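Local coordinates for protein serine-pyruvate aminotransferase (AgxT) (Sulfolobus solfataricus, PDB 3ZRP) that probably transfers amino groups from serine to pyruvate, and perhaps from alanine to glyoxylate, using pyridoxal 5'-phosphate as cofactor, at residues L133-P145 against V290-G303. Residues are numbered along the deposited sequence; the frame is centred on the assembly and turned at random. Where two conformers were deposited one is given.
With PLP (pyridoxal-5'-phosphate), chain C.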
loop_
_atom_site.group_PDB
_atom_site.type_symbol
_atom_site.label_atom_id
_atom_site.label_comp_id
_atom_site.label_asym_id
_atom_site.label_seq_id
_atom_site.Cartn_x
_atom_site.Cartn_y
_atom_site.Cartn_z
ATOM N N LEU A 133 -20.142 -8.658 -7.617
ATOM C CA LEU A 133 -19.837 -9.446 -8.816
ATOM C C LEU A 133 -18.316 -9.470 -9.053
ATOM O O LEU A 133 -17.606 -8.567 -8.596
ATOM C CB LEU A 133 -20.528 -8.822 -10.024
ATOM C CG LEU A 133 -22.033 -8.523 -10.001
ATOM C CD1 LEU A 133 -22.425 -7.983 -11.376
ATOM C CD2 LEU A 133 -22.832 -9.778 -9.691
ATOM N N THR A 134 -17.826 -10.491 -9.765
ATOM C CA THR A 134 -16.446 -10.506 -10.274
ATOM C C THR A 134 -16.490 -10.448 -11.784
ATOM O O THR A 134 -17.036 -11.385 -12.419
ATOM C CB THR A 134 -15.726 -11.807 -9.870
ATOM O OG1 THR A 134 -15.941 -12.047 -8.478
ATOM C CG2 THR A 134 -14.205 -11.737 -10.171
ATOM N N HIS A 135 -15.885 -9.411 -12.382
ATOM C CA HIS A 135 -15.928 -9.299 -13.855
ATOM C C HIS A 135 -15.163 -10.451 -14.529
ATOM O O HIS A 135 -15.714 -11.191 -15.359
ATOM C CB HIS A 135 -15.462 -7.938 -14.333
ATOM C CG HIS A 135 -15.872 -7.620 -15.736
ATOM N ND1 HIS A 135 -15.674 -6.378 -16.300
ATOM C CD2 HIS A 135 -16.535 -8.362 -16.666
ATOM C CE1 HIS A 135 -16.173 -6.375 -17.528
ATOM N NE2 HIS A 135 -16.695 -7.568 -17.774
ATOM N N VAL A 136 -13.896 -10.636 -14.147
ATOM C CA VAL A 136 -13.143 -11.801 -14.603
ATOM C C VAL A 136 -12.597 -12.513 -13.379
ATOM O O VAL A 136 -11.883 -11.904 -12.600
ATOM C CB VAL A 136 -11.985 -11.376 -15.537
ATOM C CG1 VAL A 136 -11.019 -12.551 -15.791
ATOM C CG2 VAL A 136 -12.529 -10.797 -16.855
ATOM N N GLU A 137 -12.987 -13.776 -13.205
ATOM C CA GLU A 137 -12.466 -14.649 -12.171
ATOM C C GLU A 137 -11.122 -15.237 -12.597
ATOM O O GLU A 137 -11.040 -16.180 -13.392
ATOM C CB GLU A 137 -13.481 -15.760 -11.843
ATOM C CG GLU A 137 -13.008 -16.802 -10.852
ATOM C CD GLU A 137 -12.490 -16.195 -9.559
ATOM O OE1 GLU A 137 -13.264 -15.485 -8.866
ATOM O OE2 GLU A 137 -11.308 -16.453 -9.229
ATOM N N THR A 138 -10.061 -14.675 -12.030
ATOM C CA THR A 138 -8.684 -14.966 -12.404
ATOM C C THR A 138 -8.319 -16.427 -12.199
ATOM O O THR A 138 -7.495 -16.951 -12.935
ATOM C CB THR A 138 -7.735 -14.069 -11.565
ATOM O OG1 THR A 138 -8.190 -12.727 -11.665
ATOM C CG2 THR A 138 -6.257 -14.156 -12.065
ATOM N N SER A 139 -8.956 -17.097 -11.238
ATOM C CA SER A 139 -8.616 -18.510 -10.999
ATOM C C SER A 139 -9.012 -19.439 -12.169
ATOM O O SER A 139 -8.366 -20.459 -12.388
ATOM C CB SER A 139 -9.216 -19.032 -9.704
ATOM O OG SER A 139 -10.622 -18.959 -9.773
ATOM N N THR A 140 -10.042 -19.068 -12.920
ATOM C CA THR A 140 -10.590 -19.969 -13.952
ATOM C C THR A 140 -10.603 -19.338 -15.344
ATOM O O THR A 140 -10.902 -20.009 -16.328
ATOM C CB THR A 140 -12.042 -20.393 -13.625
ATOM O OG1 THR A 140 -12.880 -19.233 -13.570
ATOM C CG2 THR A 140 -12.146 -21.176 -12.308
ATOM N N GLY A 141 -10.303 -18.042 -15.417
ATOM C CA GLY A 141 -10.375 -17.282 -16.668
ATOM C C GLY A 141 -11.794 -17.110 -17.183
ATOM O O GLY A 141 -12.015 -16.978 -18.375
ATOM N N VAL A 142 -12.756 -17.067 -16.263
ATOM C CA VAL A 142 -14.176 -16.979 -16.597
ATOM C C VAL A 142 -14.696 -15.555 -16.403
ATOM O O VAL A 142 -14.551 -14.973 -15.320
ATOM C CB VAL A 142 -14.980 -17.982 -15.734
ATOM C CG1 VAL A 142 -16.464 -17.712 -15.799
ATOM C CG2 VAL A 142 -14.686 -19.416 -16.176
ATOM N N ARG A 143 -15.278 -14.983 -17.456
ATOM C CA ARG A 143 -15.825 -13.627 -17.423
ATOM C C ARG A 143 -17.341 -13.706 -17.193
ATOM O O ARG A 143 -18.061 -14.390 -17.933
ATOM C CB ARG A 143 -15.570 -12.895 -18.732
ATOM C CG ARG A 143 -16.102 -11.445 -18.808
ATOM C CD ARG A 143 -15.893 -10.802 -20.197
ATOM N NE ARG A 143 -16.413 -11.706 -21.212
ATOM C CZ ARG A 143 -15.718 -12.269 -22.194
ATOM N NH1 ARG A 143 -14.433 -11.978 -22.393
ATOM N NH2 ARG A 143 -16.336 -13.135 -22.993
ATOM N N GLU A 144 -17.809 -13.010 -16.163
ATOM C CA GLU A 144 -19.221 -12.947 -15.827
ATOM C C GLU A 144 -19.836 -11.900 -16.756
ATOM O O GLU A 144 -19.218 -10.854 -16.975
ATOM C CB GLU A 144 -19.371 -12.499 -14.358
ATOM C CG GLU A 144 -20.832 -12.373 -13.841
ATOM C CD GLU A 144 -21.561 -13.695 -13.648
ATOM O OE1 GLU A 144 -20.970 -14.769 -13.557
ATOM O OE2 GLU A 144 -22.799 -13.680 -13.593
ATOM N N PRO A 145 -21.052 -12.169 -17.307
ATOM C CA PRO A 145 -21.764 -11.163 -18.118
ATOM C C PRO A 145 -22.428 -10.101 -17.247
ATOM O O PRO A 145 -23.652 -10.103 -17.029
ATOM C CB PRO A 145 -22.820 -11.986 -18.880
ATOM C CG PRO A 145 -23.057 -13.190 -18.041
ATOM C CD PRO A 145 -21.740 -13.472 -17.303
ATOM N N VAL A 290 -10.124 -24.373 -19.292
ATOM C CA VAL A 290 -10.802 -24.543 -17.993
ATOM C C VAL A 290 -12.234 -23.971 -18.016
ATOM O O VAL A 290 -13.182 -24.658 -17.609
ATOM C CB VAL A 290 -9.992 -23.922 -16.832
ATOM C CG1 VAL A 290 -10.844 -23.805 -15.560
ATOM C CG2 VAL A 290 -8.778 -24.771 -16.552
ATOM N N ALA A 291 -12.389 -22.734 -18.489
ATOM C CA ALA A 291 -13.699 -22.117 -18.610
ATOM C C ALA A 291 -14.658 -23.048 -19.348
ATOM O O ALA A 291 -14.382 -23.452 -20.482
ATOM C CB ALA A 291 -13.614 -20.781 -19.329
ATOM N N ARG A 292 -15.782 -23.369 -18.707
ATOM C CA ARG A 292 -16.744 -24.331 -19.251
ATOM C C ARG A 292 -17.545 -23.802 -20.420
ATOM O O ARG A 292 -17.888 -24.545 -21.335
ATOM C CB ARG A 292 -17.694 -24.839 -18.158
ATOM C CG ARG A 292 -17.019 -25.423 -16.928
ATOM C CD ARG A 292 -16.373 -26.804 -17.156
ATOM N NE ARG A 292 -15.114 -26.705 -17.893
ATOM C CZ ARG A 292 -14.507 -27.719 -18.507
ATOM N NH1 ARG A 292 -15.031 -28.944 -18.485
ATOM N NH2 ARG A 292 -13.364 -27.505 -19.151
ATOM N N ARG A 293 -17.857 -22.520 -20.380
ATOM C CA ARG A 293 -18.757 -21.904 -21.337
ATOM C C ARG A 293 -18.034 -20.854 -22.199
ATOM O O ARG A 293 -17.574 -19.826 -21.681
ATOM C CB ARG A 293 -19.913 -21.254 -20.575
ATOM C CG ARG A 293 -20.775 -22.198 -19.775
ATOM C CD ARG A 293 -21.945 -22.685 -20.592
ATOM N NE ARG A 293 -22.821 -23.532 -19.791
ATOM C CZ ARG A 293 -24.141 -23.399 -19.711
ATOM N NH1 ARG A 293 -24.772 -22.456 -20.402
ATOM N NH2 ARG A 293 -24.832 -24.225 -18.941
ATOM N N PRO A 294 -17.957 -21.093 -23.530
ATOM C CA PRO A 294 -17.169 -20.257 -24.453
ATOM C C PRO A 294 -17.508 -18.775 -24.462
ATOM O O PRO A 294 -16.621 -17.944 -24.676
ATOM C CB PRO A 294 -17.471 -20.874 -25.836
ATOM C CG PRO A 294 -17.797 -22.280 -25.537
ATOM C CD PRO A 294 -18.580 -22.230 -24.243
ATOM N N GLU A 295 -18.771 -18.440 -24.237
ATOM C CA GLU A 295 -19.203 -17.043 -24.155
ATOM C C GLU A 295 -18.544 -16.307 -22.971
ATOM O O GLU A 295 -18.533 -15.089 -22.925
ATOM C CB GLU A 295 -20.735 -16.951 -24.059
ATOM C CG GLU A 295 -21.347 -17.445 -22.740
ATOM C CD GLU A 295 -21.709 -18.914 -22.719
ATOM O OE1 GLU A 295 -21.227 -19.692 -23.585
ATOM O OE2 GLU A 295 -22.480 -19.311 -21.797
ATOM N N SER A 296 -17.986 -17.064 -22.025
ATOM C CA SER A 296 -17.347 -16.461 -20.852
ATOM C C SER A 296 -15.801 -16.544 -20.873
ATOM O O SER A 296 -15.166 -16.222 -19.864
ATOM C CB SER A 296 -17.847 -17.117 -19.575
ATOM O OG SER A 296 -17.271 -18.401 -19.418
ATOM N N TYR A 297 -15.219 -16.986 -21.992
ATOM C CA TYR A 297 -13.753 -16.988 -22.169
ATOM C C TYR A 297 -13.201 -15.567 -21.995
ATOM O O TYR A 297 -13.449 -14.684 -22.828
ATOM C CB TYR A 297 -13.370 -17.531 -23.564
ATOM C CG TYR A 297 -13.572 -19.025 -23.803
ATOM C CD1 TYR A 297 -13.652 -19.927 -22.749
ATOM C CD2 TYR A 297 -13.621 -19.539 -25.116
ATOM C CE1 TYR A 297 -13.817 -21.304 -22.982
ATOM C CE2 TYR A 297 -13.785 -20.906 -25.363
ATOM C CZ TYR A 297 -13.873 -21.784 -24.300
ATOM O OH TYR A 297 -14.022 -23.138 -24.536
ATOM N N SER A 298 -12.510 -15.313 -20.886
ATOM C CA SER A 298 -11.974 -13.972 -20.637
ATOM C C SER A 298 -10.846 -13.670 -21.597
ATOM O O SER A 298 -10.138 -14.567 -22.054
ATOM C CB SER A 298 -11.471 -13.772 -19.187
ATOM O OG SER A 298 -10.173 -14.344 -19.005
ATOM N N ASN A 299 -10.697 -12.390 -21.874
ATOM C CA ASN A 299 -9.638 -11.895 -22.729
ATOM C C ASN A 299 -8.349 -11.512 -21.971
ATOM O O ASN A 299 -7.413 -10.944 -22.564
ATOM C CB ASN A 299 -10.202 -10.771 -23.615
ATOM C CG ASN A 299 -11.308 -11.290 -24.550
ATOM O OD1 ASN A 299 -11.322 -12.480 -24.914
ATOM N ND2 ASN A 299 -12.236 -10.419 -24.913
ATOM N N THR A 300 -8.280 -11.876 -20.686
ATOM C CA THR A 300 -7.083 -11.607 -19.878
ATOM C C THR A 300 -6.422 -12.846 -19.337
ATOM O O THR A 300 -5.217 -12.833 -19.107
ATOM C CB THR A 300 -7.369 -10.642 -18.682
ATOM O OG1 THR A 300 -8.374 -11.226 -17.829
ATOM C CG2 THR A 300 -7.864 -9.313 -19.214
ATOM N N VAL A 301 -7.195 -13.905 -19.104
ATOM C CA VAL A 301 -6.692 -15.146 -18.491
ATOM C C VAL A 301 -7.346 -16.370 -19.156
ATOM O O VAL A 301 -8.565 -16.402 -19.343
ATOM C CB VAL A 301 -7.030 -15.233 -16.973
ATOM C CG1 VAL A 301 -6.507 -16.552 -16.369
ATOM C CG2 VAL A 301 -6.459 -14.041 -16.203
ATOM N N THR A 302 -6.545 -17.379 -19.471
ATOM C CA THR A 302 -7.049 -18.639 -20.003
ATOM C C THR A 302 -6.420 -19.768 -19.211
ATOM O O THR A 302 -5.210 -19.813 -19.060
ATOM C CB THR A 302 -6.669 -18.799 -21.517
ATOM O OG1 THR A 302 -7.171 -17.672 -22.249
ATOM C CG2 THR A 302 -7.284 -20.079 -22.092
ATOM N N GLY A 303 -7.252 -20.673 -18.696
ATOM C CA GLY A 303 -6.762 -21.842 -17.959
ATOM C C GLY A 303 -6.608 -22.999 -18.935
ATOM O O GLY A 303 -7.477 -23.211 -19.812
HETATM N N1 PLP C . -9.664 -9.906 -7.616
HETATM C C2 PLP C . -9.166 -10.523 -8.741
HETATM C C2A PLP C . -10.124 -10.929 -9.830
HETATM C C3 PLP C . -7.778 -10.752 -8.882
HETATM O O3 PLP C . -7.345 -11.265 -9.910
HETATM C C4 PLP C . -6.891 -10.352 -7.876
HETATM C C4A PLP C . -5.388 -10.582 -8.077
HETATM C C5 PLP C . -7.444 -9.747 -6.727
HETATM C C6 PLP C . -8.828 -9.501 -6.611
HETATM C C5A PLP C . -6.607 -9.288 -5.570
HETATM O O4P PLP C . -5.756 -8.179 -5.873
HETATM P P PLP C . -4.465 -7.822 -5.025
HETATM O O1P PLP C . -3.953 -6.616 -5.749
HETATM O O2P PLP C . -3.615 -9.038 -5.189
HETATM O O3P PLP C . -4.994 -7.592 -3.654
HETATM O O HOH W 1 -10.053 -20.677 -18.821
HETATM O O HOH W 2 -14.609 -14.066 -25.068
#
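Arg143 N donates to Ser296 O (2.7 Å, nearly straight at 168°) and Ser298 N to Gly141 O (3.1 Å), hydrogen bonds that bridge Val142 with Tyr297. Packing is tight beside Gly141, the glycine of a G1 beta bulge facing Glu137: its CA lies 3.3 Å from Val301 O, which a side chain there would hit. Val142 CG2 meets Ala291 CB at 3.6 Å, and Val301 CG1 is equally close to Thr138 O. Thr138 OG1, also bonded to Ser166, shares a very short hydrogen bond (2.4 Å) with PLP O3, linking this packed side to the cofactor.

More loosely, water 1 joins Thr140 O to Ala291 N and Gly303 N. On the partly exposed side, Arg143's chain, extended to CD, bends at chi3 (51°), and NH2 gives Glu295 O a hydrogen bond (2.9 Å), bent at 136° and arriving above the carbonyl plane; in-plane water 2 links NH2 to Tyr297 O. NH1 salt-bridges Glu171, so a leucine here would probably cost Glu171 that partner and leave Glu295 O without this donor.

Hairpin 136-137/142-143, following central-sheet strand 128-134, abuts the loop into strand 301-305, with helix 264-284 against Tyr297 and Asn299 and strand 335-339 against Val290 and Val301.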